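Local coordinates for uncharacterized protein AsqI (Emericella nidulans, PDB 5YY3) that catalyses, as a zinc-dependent cyclopenase, the conversion of 4'-methoxycyclopenin into 4'-methoxyviridicatin in the biosynthesis of the aspoquinolone mycotoxins, at residues 241-246 with 293-298; 268-273 with 394-399; 281-286 with 363-368. One frame throughout, in Å; residues are numbered along the deposited sequence.

Interaction 1. Residues 241-246 with 293-298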
loop_
_atom_site.group_PDB
_atom_site.type_symbol
_atom_site.label_atom_id
_atom_site.label_comp_id
_atom_site.label_asym_id
_atom_site.label_seq_id
_atom_site.Cartn_x
_atom_site.Cartn_y
_atom_site.Cartn_z
ATOM N N ASN A 241 7.278 -26.914 1.833
ATOM C CA ASN A 241 8.373 -27.879 1.703
ATOM C C ASN A 241 9.035 -28.183 3.047
ATOM O O ASN A 241 9.505 -29.300 3.277
ATOM C CB ASN A 241 9.419 -27.378 0.706
ATOM C CG ASN A 241 8.965 -27.521 -0.747
ATOM O OD1 ASN A 241 8.177 -28.405 -1.077
ATOM N ND2 ASN A 241 9.450 -26.636 -1.616
ATOM N N GLN A 242 9.070 -27.174 3.918
ATOM C CA GLN A 242 9.567 -27.300 5.276
ATOM C C GLN A 242 8.367 -27.418 6.236
ATOM O O GLN A 242 7.556 -26.502 6.350
ATOM C CB GLN A 242 10.471 -26.097 5.627
ATOM C CG GLN A 242 11.614 -25.845 4.606
ATOM C CD GLN A 242 12.534 -24.651 4.961
ATOM O OE1 GLN A 242 12.294 -23.913 5.931
ATOM N NE2 GLN A 242 13.583 -24.447 4.149
ATOM N N TYR A 243 8.240 -28.551 6.913
ATOM C CA TYR A 243 7.014 -28.840 7.668
ATOM C C TYR A 243 6.952 -28.125 9.030
ATOM O O TYR A 243 5.922 -28.150 9.705
ATOM C CB TYR A 243 6.849 -30.359 7.875
ATOM C CG TYR A 243 6.665 -31.161 6.608
ATOM C CD1 TYR A 243 6.498 -30.530 5.373
ATOM C CD2 TYR A 243 6.673 -32.566 6.639
ATOM C CE1 TYR A 243 6.342 -31.270 4.203
ATOM C CE2 TYR A 243 6.516 -33.316 5.474
ATOM C CZ TYR A 243 6.345 -32.658 4.263
ATOM O OH TYR A 243 6.180 -33.380 3.104
ATOM N N ASP A 244 8.051 -27.494 9.431
ATOM C CA ASP A 244 8.066 -26.675 10.635
ATOM C C ASP A 244 7.833 -25.209 10.295
ATOM O O ASP A 244 8.296 -24.310 10.994
ATOM C CB ASP A 244 9.393 -26.838 11.373
ATOM C CG ASP A 244 10.584 -26.487 10.497
ATOM O OD1 ASP A 244 10.415 -26.461 9.252
ATOM O OD2 ASP A 244 11.690 -26.255 11.044
ATOM N N ASP A 245 7.112 -24.967 9.211
ATOM C CA ASP A 245 6.939 -23.605 8.734
ATOM C C ASP A 245 5.776 -22.907 9.436
ATOM O O ASP A 245 4.930 -23.541 10.087
ATOM C CB ASP A 245 6.722 -23.594 7.221
ATOM C CG ASP A 245 7.121 -22.279 6.578
ATOM O OD1 ASP A 245 7.435 -21.324 7.330
ATOM O OD2 ASP A 245 7.106 -22.202 5.323
ATOM N N PHE A 246 5.753 -21.588 9.297
ATOM C CA PHE A 246 4.671 -20.796 9.824
ATOM C C PHE A 246 3.700 -20.434 8.714
ATOM O O PHE A 246 4.090 -20.290 7.567
ATOM C CB PHE A 246 5.209 -19.530 10.483
ATOM C CG PHE A 246 6.005 -19.780 11.740
ATOM C CD1 PHE A 246 5.368 -19.918 12.965
ATOM C CD2 PHE A 246 7.387 -19.816 11.705
ATOM C CE1 PHE A 246 6.096 -20.130 14.136
ATOM C CE2 PHE A 246 8.127 -20.014 12.872
ATOM C CZ PHE A 246 7.478 -20.174 14.087
ATOM N N GLU A 293 9.922 -37.876 7.429
ATOM C CA GLU A 293 10.604 -39.113 7.043
ATOM C C GLU A 293 10.060 -39.695 5.719
ATOM O O GLU A 293 10.833 -39.984 4.801
ATOM C CB GLU A 293 10.495 -40.135 8.163
ATOM C CG GLU A 293 10.863 -41.530 7.724
ATOM C CD GLU A 293 10.986 -42.496 8.884
ATOM O OE1 GLU A 293 10.196 -42.375 9.850
ATOM O OE2 GLU A 293 11.881 -43.370 8.818
ATOM N N TRP A 294 8.738 -39.838 5.622
ATOM C CA TRP A 294 8.067 -40.202 4.368
ATOM C C TRP A 294 8.516 -39.323 3.191
ATOM O O TRP A 294 8.903 -39.832 2.137
ATOM C CB TRP A 294 6.541 -40.103 4.535
ATOM C CG TRP A 294 5.949 -41.158 5.442
ATOM C CD1 TRP A 294 6.516 -42.353 5.779
ATOM C CD2 TRP A 294 4.680 -41.109 6.115
ATOM N NE1 TRP A 294 5.681 -43.054 6.617
ATOM C CE2 TRP A 294 4.549 -42.317 6.842
ATOM C CE3 TRP A 294 3.642 -40.169 6.173
ATOM C CZ2 TRP A 294 3.418 -42.609 7.619
ATOM C CZ3 TRP A 294 2.513 -40.458 6.945
ATOM C CH2 TRP A 294 2.412 -41.669 7.659
ATOM N N ARG A 295 8.463 -38.005 3.388
ATOM C CA ARG A 295 8.919 -37.029 2.397
ATOM C C ARG A 295 10.362 -37.298 1.980
ATOM O O ARG A 295 10.677 -37.306 0.790
ATOM C CB ARG A 295 8.807 -35.600 2.950
ATOM C CG ARG A 295 9.469 -34.527 2.079
ATOM C CD ARG A 295 9.753 -33.264 2.885
ATOM N NE ARG A 295 10.839 -33.498 3.828
ATOM C CZ ARG A 295 11.104 -32.740 4.891
ATOM N NH1 ARG A 295 10.341 -31.690 5.164
ATOM N NH2 ARG A 295 12.129 -33.043 5.695
ATOM N N ASP A 296 11.232 -37.486 2.971
ATOM C CA ASP A 296 12.655 -37.716 2.719
ATOM C C ASP A 296 12.855 -38.978 1.898
ATOM O O ASP A 296 13.754 -39.053 1.058
ATOM C CB ASP A 296 13.437 -37.854 4.026
ATOM C CG ASP A 296 13.539 -36.568 4.786
ATOM O OD1 ASP A 296 13.256 -35.504 4.184
ATOM O OD2 ASP A 296 13.921 -36.621 5.984
ATOM N N ASN A 297 12.020 -39.978 2.162
ATOM C CA ASN A 297 12.172 -41.263 1.505
ATOM C C ASN A 297 11.676 -41.186 0.063
ATOM O O ASN A 297 12.302 -41.740 -0.843
ATOM C CB ASN A 297 11.440 -42.356 2.290
ATOM C CG ASN A 297 12.135 -42.701 3.599
ATOM O OD1 ASN A 297 13.310 -42.396 3.786
ATOM N ND2 ASN A 297 11.413 -43.353 4.500
ATOM N N ILE A 298 10.568 -40.476 -0.153
ATOM C CA ILE A 298 10.070 -40.240 -1.508
ATOM C C ILE A 298 11.068 -39.382 -2.289
ATOM O O ILE A 298 11.278 -39.599 -3.488
ATOM C CB ILE A 298 8.677 -39.584 -1.489
ATOM C CG1 ILE A 298 7.698 -40.505 -0.766
ATOM C CG2 ILE A 298 8.183 -39.284 -2.916
ATOM C CD1 ILE A 298 6.308 -39.961 -0.659
HETATM O O HOH W 1 10.758 -29.972 7.649
#
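R295, on helix 288-304, reaches across to the loop 241-246 and lies over one face of the Y243 ring. Its CG stands anti to the backbone N (chi1 171°), and a bend at chi3 folds the guanidinium over the phenol. NH1 sits over the ring centre, 3.8 Å above the plane. CZ is 4.7 Å from the centroid and only 10° off the ring normal, a cation-pi contact in which the two planes are inclined by 48°, not stacked flat. The two side chains run past each other in opposite directions, so the phenol end lies against the aliphatic part of the arginine: Y243 OH is 3.4 Å from R295 CB. That hydroxyl has its polar partner in H399 of helix 391-410. Arginine suits the place because its chain lays CB and CD along the phenol end while the charged tip covers the ring and still reaches the loop backbone. NH1 makes a weak bond to N241 O (3.2 Å), and a bridging water accepts from both NH1 and the backbone N of Y243. Both side chains also pack on Y403 and L355. D296, next along the helix, fixes the rotation of the guanidinium from the side: NE and NH2 both grip its OD1, NH2 at 3.1 Å, from the same face of the carboxylate. Its OD2 pairs with R303 of the second subunit. Cation-pi contact, weak bond and water thus join an irregular loop to a helix, beside the subunit interface, in the domain related to the copper-containing domain of hemocyanin, which here binds zinc.

Interaction 2. Residues 268-273 with 394-399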
loop_
_atom_site.group_PDB
_atom_site.type_symbol
_atom_site.label_atom_id
_atom_site.label_comp_id
_atom_site.label_asym_id
_atom_site.label_seq_id
_atom_site.Cartn_x
_atom_site.Cartn_y
_atom_site.Cartn_z
ATOM N N SER A 268 0.167 -19.645 12.783
ATOM C CA SER A 268 -0.175 -21.023 13.137
ATOM C C SER A 268 0.846 -21.981 12.539
ATOM O O SER A 268 1.502 -21.654 11.545
ATOM C CB SER A 268 -1.587 -21.375 12.642
ATOM O OG SER A 268 -2.558 -20.551 13.281
ATOM N N THR A 269 1.000 -23.153 13.145
ATOM C CA THR A 269 1.895 -24.186 12.617
ATOM C C THR A 269 1.260 -25.555 12.751
ATOM O O THR A 269 0.241 -25.705 13.426
ATOM C CB THR A 269 3.239 -24.251 13.360
ATOM O OG1 THR A 269 3.018 -24.754 14.691
ATOM C CG2 THR A 269 3.906 -22.893 13.419
ATOM N N TRP A 270 1.857 -26.559 12.119
ATOM C CA TRP A 270 1.536 -27.944 12.468
ATOM C C TRP A 270 1.865 -28.165 13.939
ATOM O O TRP A 270 2.729 -27.475 14.506
ATOM C CB TRP A 270 2.319 -28.940 11.616
ATOM C CG TRP A 270 1.787 -29.145 10.216
ATOM C CD1 TRP A 270 0.776 -28.465 9.605
ATOM C CD2 TRP A 270 2.248 -30.116 9.272
ATOM N NE1 TRP A 270 0.577 -28.957 8.335
ATOM C CE2 TRP A 270 1.474 -29.967 8.106
ATOM C CE3 TRP A 270 3.251 -31.094 9.298
ATOM C CZ2 TRP A 270 1.660 -30.773 6.973
ATOM C CZ3 TRP A 270 3.440 -31.884 8.176
ATOM C CH2 TRP A 270 2.651 -31.717 7.024
ATOM N N TYR A 271 1.180 -29.109 14.565
ATOM C CA TYR A 271 1.622 -29.567 15.869
ATOM C C TYR A 271 2.749 -30.533 15.637
ATOM O O TYR A 271 2.638 -31.420 14.774
ATOM C CB TYR A 271 0.493 -30.229 16.649
ATOM C CG TYR A 271 -0.499 -29.238 17.188
ATOM C CD1 TYR A 271 -1.580 -28.828 16.423
ATOM C CD2 TYR A 271 -0.344 -28.694 18.467
ATOM C CE1 TYR A 271 -2.495 -27.906 16.917
ATOM C CE2 TYR A 271 -1.246 -27.763 18.969
ATOM C CZ TYR A 271 -2.320 -27.376 18.197
ATOM O OH TYR A 271 -3.221 -26.459 18.697
ATOM N N SER A 272 3.836 -30.346 16.382
ATOM C CA SER A 272 4.972 -31.266 16.375
ATOM C C SER A 272 4.539 -32.708 16.557
ATOM O O SER A 272 4.908 -33.580 15.766
ATOM C CB SER A 272 5.973 -30.906 17.473
ATOM O OG SER A 272 6.855 -29.899 17.026
ATOM N N ILE A 273 3.764 -32.962 17.610
ATOM C CA ILE A 273 3.300 -34.312 17.868
ATOM C C ILE A 273 1.811 -34.391 17.580
ATOM O O ILE A 273 1.401 -35.049 16.629
ATOM C CB ILE A 273 3.632 -34.767 19.317
ATOM C CG1 ILE A 273 5.121 -35.107 19.420
ATOM C CG2 ILE A 273 2.880 -36.045 19.669
ATOM C CD1 ILE A 273 6.005 -33.965 19.707
ATOM N N TRP A 394 -3.058 -24.234 -0.570
ATOM C CA TRP A 394 -2.360 -23.883 -1.798
ATOM C C TRP A 394 -0.885 -24.052 -1.552
ATOM O O TRP A 394 -0.143 -24.414 -2.463
ATOM C CB TRP A 394 -2.724 -22.459 -2.265
ATOM C CG TRP A 394 -4.112 -22.464 -2.813
ATOM C CD1 TRP A 394 -5.258 -22.172 -2.141
ATOM C CD2 TRP A 394 -4.511 -22.886 -4.126
ATOM N NE1 TRP A 394 -6.349 -22.343 -2.965
ATOM C CE2 TRP A 394 -5.913 -22.781 -4.191
ATOM C CE3 TRP A 394 -3.813 -23.320 -5.262
ATOM C CZ2 TRP A 394 -6.632 -23.098 -5.343
ATOM C CZ3 TRP A 394 -4.523 -23.628 -6.400
ATOM C CH2 TRP A 394 -5.922 -23.510 -6.437
ATOM N N ARG A 395 -0.459 -23.858 -0.306
ATOM C CA ARG A 395 0.947 -24.080 0.016
ATOM C C ARG A 395 1.243 -25.590 0.007
ATOM O O ARG A 395 2.319 -26.016 -0.419
ATOM C CB ARG A 395 1.318 -23.433 1.359
ATOM C CG ARG A 395 1.087 -21.903 1.383
ATOM C CD ARG A 395 1.843 -21.214 2.542
ATOM N NE ARG A 395 3.186 -21.761 2.591
ATOM C CZ ARG A 395 4.025 -21.618 3.606
ATOM N NH1 ARG A 395 3.667 -20.900 4.673
ATOM N NH2 ARG A 395 5.224 -22.198 3.541
ATOM N N TRP A 396 0.278 -26.400 0.437
ATOM C CA TRP A 396 0.436 -27.843 0.315
ATOM C C TRP A 396 0.379 -28.290 -1.160
ATOM O O TRP A 396 1.219 -29.086 -1.598
ATOM C CB TRP A 396 -0.623 -28.585 1.145
ATOM C CG TRP A 396 -0.425 -30.088 1.135
ATOM C CD1 TRP A 396 -1.161 -31.000 0.443
ATOM C CD2 TRP A 396 0.581 -30.835 1.839
ATOM N NE1 TRP A 396 -0.681 -32.269 0.670
ATOM C CE2 TRP A 396 0.393 -32.196 1.528
ATOM C CE3 TRP A 396 1.637 -30.486 2.691
ATOM C CZ2 TRP A 396 1.203 -33.211 2.040
ATOM C CZ3 TRP A 396 2.440 -31.490 3.206
ATOM C CH2 TRP A 396 2.217 -32.840 2.881
ATOM N N TYR A 397 -0.591 -27.787 -1.929
ATOM C CA TYR A 397 -0.665 -28.140 -3.358
ATOM C C TYR A 397 0.648 -27.808 -4.074
ATOM O O TYR A 397 1.099 -28.570 -4.927
ATOM C CB TYR A 397 -1.814 -27.422 -4.067
ATOM C CG TYR A 397 -3.213 -27.656 -3.511
ATOM C CD1 TYR A 397 -3.532 -28.805 -2.787
ATOM C CD2 TYR A 397 -4.212 -26.710 -3.711
ATOM C CE1 TYR A 397 -4.831 -29.004 -2.285
ATOM C CE2 TYR A 397 -5.501 -26.896 -3.216
ATOM C CZ TYR A 397 -5.805 -28.044 -2.505
ATOM O OH TYR A 397 -7.085 -28.213 -2.018
ATOM N N LYS A 398 1.283 -26.690 -3.730
ATOM C CA LYS A 398 2.544 -26.380 -4.406
ATOM C C LYS A 398 3.653 -27.327 -3.933
ATOM O O LYS A 398 4.581 -27.612 -4.690
ATOM C CB LYS A 398 2.974 -24.921 -4.210
ATOM C CG LYS A 398 4.216 -24.583 -5.050
ATOM C CD LYS A 398 4.433 -23.092 -5.223
ATOM C CE LYS A 398 5.818 -22.798 -5.805
ATOM N NZ LYS A 398 6.114 -21.319 -5.858
ATOM N N HIS A 399 3.544 -27.839 -2.705
ATOM C CA HIS A 399 4.462 -28.890 -2.247
ATOM C C HIS A 399 4.279 -30.160 -3.060
ATOM O O HIS A 399 5.257 -30.734 -3.518
ATOM C CB HIS A 399 4.267 -29.207 -0.766
ATOM C CG HIS A 399 5.118 -30.341 -0.275
ATOM N ND1 HIS A 399 6.492 -30.354 -0.399
ATOM C CD2 HIS A 399 4.787 -31.494 0.356
ATOM C CE1 HIS A 399 6.972 -31.463 0.128
ATOM N NE2 HIS A 399 5.959 -32.172 0.595
#
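Two buried indoles, W270 of the loop and W396 of helix 391-410, make up the contact between these segments. They meet by their benzene rims: W270 CH2 lies 3.8 Å from W396 CZ3, and W396 CZ3 lies close to the plane of the W270 ring, at its edge. The planes are inclined by 42° with the six-membered centroids 5.9 Å apart, so the pair is oblique, and the side chains cross at about a right angle. Tryptophan suits both places because the backbones are far apart, with 12.2 Å between W270 CA and W396 CA, and a large, flat and mostly apolar side chain from each side can span that distance. W396 sends its ring outward with CG anti to the backbone N (chi1 -175°), while H399, one turn on, puts CD2 over one of its faces near the rim, 3.7 Å above the plane. The indole NE1 is satisfied by H356 ND1 of helix 355-367. This belongs to the helical core of the tyrosinase and hemocyanin fold, where helices 180-193 and 210-231 carry the zinc-binding histidines; the W396 side chain is about 7 Å from that of H218, near the metal site, though W396 is not itself one of the zinc ligands. Further out, W270 also packs on M366 and K362 of helix 355-367 and on L291 of helix 288-304. Just before it, T269 OG1 donates to W270 O at 2.7 Å from above the carbonyl plane. Helix 391-410 is itself anchored by polar bonds: K398 forms a salt bridge with E226 of helix 210-231, and R395 bonds to the backbone oxygens of R238 and F246.

Interaction 3. Residues 281-286 with 363-368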
loop_
_atom_site.group_PDB
_atom_site.type_symbol
_atom_site.label_atom_id
_atom_site.label_comp_id
_atom_site.label_asym_id
_atom_site.label_seq_id
_atom_site.Cartn_x
_atom_site.Cartn_y
_atom_site.Cartn_z
ATOM N N THR A 281 -10.274 -39.812 18.999
ATOM C CA THR A 281 -11.340 -40.353 18.156
ATOM C C THR A 281 -11.469 -39.639 16.803
ATOM O O THR A 281 -12.123 -40.150 15.895
ATOM C CB THR A 281 -12.711 -40.286 18.870
ATOM O OG1 THR A 281 -13.062 -38.922 19.148
ATOM C CG2 THR A 281 -12.681 -41.085 20.165
ATOM N N LEU A 282 -10.860 -38.465 16.670
ATOM C CA LEU A 282 -10.887 -37.744 15.402
ATOM C C LEU A 282 -9.587 -37.866 14.628
ATOM O O LEU A 282 -9.556 -37.672 13.414
ATOM C CB LEU A 282 -11.175 -36.272 15.639
ATOM C CG LEU A 282 -12.616 -35.836 15.831
ATOM C CD1 LEU A 282 -12.631 -34.338 16.028
ATOM C CD2 LEU A 282 -13.447 -36.234 14.631
ATOM N N ASN A 283 -8.518 -38.207 15.328
ATOM C CA ASN A 283 -7.189 -37.869 14.855
ATOM C C ASN A 283 -6.116 -38.780 15.411
ATOM O O ASN A 283 -5.803 -38.711 16.600
ATOM C CB ASN A 283 -6.881 -36.419 15.254
ATOM C CG ASN A 283 -5.637 -35.876 14.596
ATOM O OD1 ASN A 283 -5.390 -36.116 13.413
ATOM N ND2 ASN A 283 -4.826 -35.157 15.372
ATOM N N VAL A 284 -5.539 -39.625 14.566
ATOM C CA VAL A 284 -4.435 -40.478 15.009
ATOM C C VAL A 284 -3.192 -39.610 15.123
ATOM O O VAL A 284 -2.976 -38.731 14.299
ATOM C CB VAL A 284 -4.187 -41.671 14.039
ATOM C CG1 VAL A 284 -2.851 -42.365 14.348
ATOM C CG2 VAL A 284 -5.335 -42.661 14.122
ATOM N N THR A 285 -2.399 -39.821 16.168
ATOM C CA THR A 285 -1.187 -39.036 16.356
ATOM C C THR A 285 -0.203 -39.356 15.228
ATOM O O THR A 285 0.264 -40.488 15.109
ATOM C CB THR A 285 -0.532 -39.308 17.744
ATOM O OG1 THR A 285 -1.375 -38.800 18.790
ATOM C CG2 THR A 285 0.846 -38.646 17.850
ATOM N N ILE A 286 0.077 -38.365 14.383
ATOM C CA ILE A 286 1.123 -38.473 13.369
ATOM C C ILE A 286 2.084 -37.307 13.545
ATOM O O ILE A 286 1.833 -36.216 13.052
ATOM C CB ILE A 286 0.576 -38.453 11.924
ATOM C CG1 ILE A 286 -0.632 -39.380 11.775
ATOM C CG2 ILE A 286 1.677 -38.857 10.934
ATOM C CD1 ILE A 286 -0.256 -40.826 11.597
ATOM N N PHE A 363 -3.163 -30.081 8.752
ATOM C CA PHE A 363 -3.772 -28.753 8.677
ATOM C C PHE A 363 -5.127 -28.748 9.389
ATOM O O PHE A 363 -5.490 -27.772 10.029
ATOM C CB PHE A 363 -3.929 -28.283 7.225
ATOM C CG PHE A 363 -2.621 -28.017 6.527
ATOM C CD1 PHE A 363 -1.891 -26.870 6.802
ATOM C CD2 PHE A 363 -2.129 -28.914 5.583
ATOM C CE1 PHE A 363 -0.682 -26.625 6.146
ATOM C CE2 PHE A 363 -0.928 -28.685 4.938
ATOM C CZ PHE A 363 -0.199 -27.541 5.223
ATOM N N ALA A 364 -5.876 -29.837 9.276
ATOM C CA ALA A 364 -7.120 -29.967 10.027
ATOM C C ALA A 364 -6.823 -29.938 11.522
ATOM O O ALA A 364 -7.509 -29.282 12.296
ATOM C CB ALA A 364 -7.848 -31.252 9.647
ATOM N N GLU A 365 -5.770 -30.642 11.911
ATOM C CA GLU A 365 -5.401 -30.764 13.315
ATOM C C GLU A 365 -4.926 -29.416 13.857
ATOM O O GLU A 365 -5.286 -29.013 14.967
ATOM C CB GLU A 365 -4.318 -31.841 13.477
ATOM C CG GLU A 365 -3.733 -31.929 14.858
ATOM C CD GLU A 365 -2.532 -32.854 14.924
ATOM O OE1 GLU A 365 -1.548 -32.636 14.176
ATOM O OE2 GLU A 365 -2.583 -33.807 15.724
ATOM N N MET A 366 -4.133 -28.711 13.058
ATOM C CA MET A 366 -3.700 -27.347 13.399
ATOM C C MET A 366 -4.870 -26.387 13.628
ATOM O O MET A 366 -4.820 -25.530 14.504
ATOM C CB MET A 366 -2.798 -26.793 12.291
ATOM C CG MET A 366 -2.597 -25.281 12.350
ATOM S SD MET A 366 -2.304 -24.589 10.712
ATOM C CE MET A 366 -0.864 -25.511 10.246
ATOM N N ALA A 367 -5.919 -26.537 12.826
ATOM C CA ALA A 367 -7.051 -25.618 12.844
ATOM C C ALA A 367 -8.092 -25.996 13.892
ATOM O O ALA A 367 -8.901 -25.161 14.282
ATOM C CB ALA A 367 -7.703 -25.555 11.458
ATOM N N TYR A 368 -8.076 -27.251 14.340
ATOM C CA TYR A 368 -9.017 -27.707 15.364
ATOM C C TYR A 368 -8.824 -26.988 16.693
ATOM O O TYR A 368 -7.723 -26.977 17.256
ATOM C CB TYR A 368 -8.887 -29.208 15.595
ATOM C CG TYR A 368 -10.014 -29.754 16.433
ATOM C CD1 TYR A 368 -9.938 -29.770 17.822
ATOM C CD2 TYR A 368 -11.163 -30.249 15.833
ATOM C CE1 TYR A 368 -10.982 -30.269 18.590
ATOM C CE2 TYR A 368 -12.202 -30.750 16.580
ATOM C CZ TYR A 368 -12.113 -30.757 17.960
ATOM O OH TYR A 368 -13.168 -31.259 18.690
#
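The loop 281-286 passes the C-terminal end of helix 355-367 with N283 CA 7.5 Å from E365 CA, and Y368 is the first residue to leave helical geometry. The side chains of N283 and E365 cross at about a right angle, with amide and carboxylate planes 85° apart. N283 ND2 donates to E365 OE2 at 2.6 Å; the bond is bent, the acceptor lies in the amide plane, and the donor comes from well above the carboxylate plane (47° out of it). With its CG anti to the backbone N (chi1 172°) and its chain extended beyond CG, E365 stretches away from the helix toward the loop, and its other oxygen, OE1, forms a salt bridge with K362. Asparagine is thus a neutral donor beside a carboxylate already paired with a lysine. Beside this polar pair L282 supplies an apolar one: CD1 rests 3.7 Å from Y368 CE2, crossing the tyrosine, whose OH is held by L380 N. N275 ND2 bonds to the backbone oxygens of E365 and Y368, so one side-chain amide takes up two carbonyls where the helix ends. The contact joins the long loop before helix 288-304 to the end of helix 355-367, in the hemocyanin-like helical domain, away from the zinc site.

From the N terminus, the chain leaves helix 210-231 and enters a long loop that supplies 241-246, 268-273 and 281-286 in turn. Interaction 1 closes first, when helix 288-304 comes back to 241-246. Interaction 3 follows, as the end of helix 355-367 meets 281-286, and interaction 2 closes last, at helix 391-410. Interaction 3 therefore lies wholly within the span of interaction 2, while interaction 1 crosses both. Interactions 1 and 2 touch through a salt bridge, D245 OD2 to R395 NH2 at 2.6 Å; interactions 2 and 3 touch where W270 NE1 packs 3.4 Å from F363 CE1. Together they fasten one loop to three helices of a single domain.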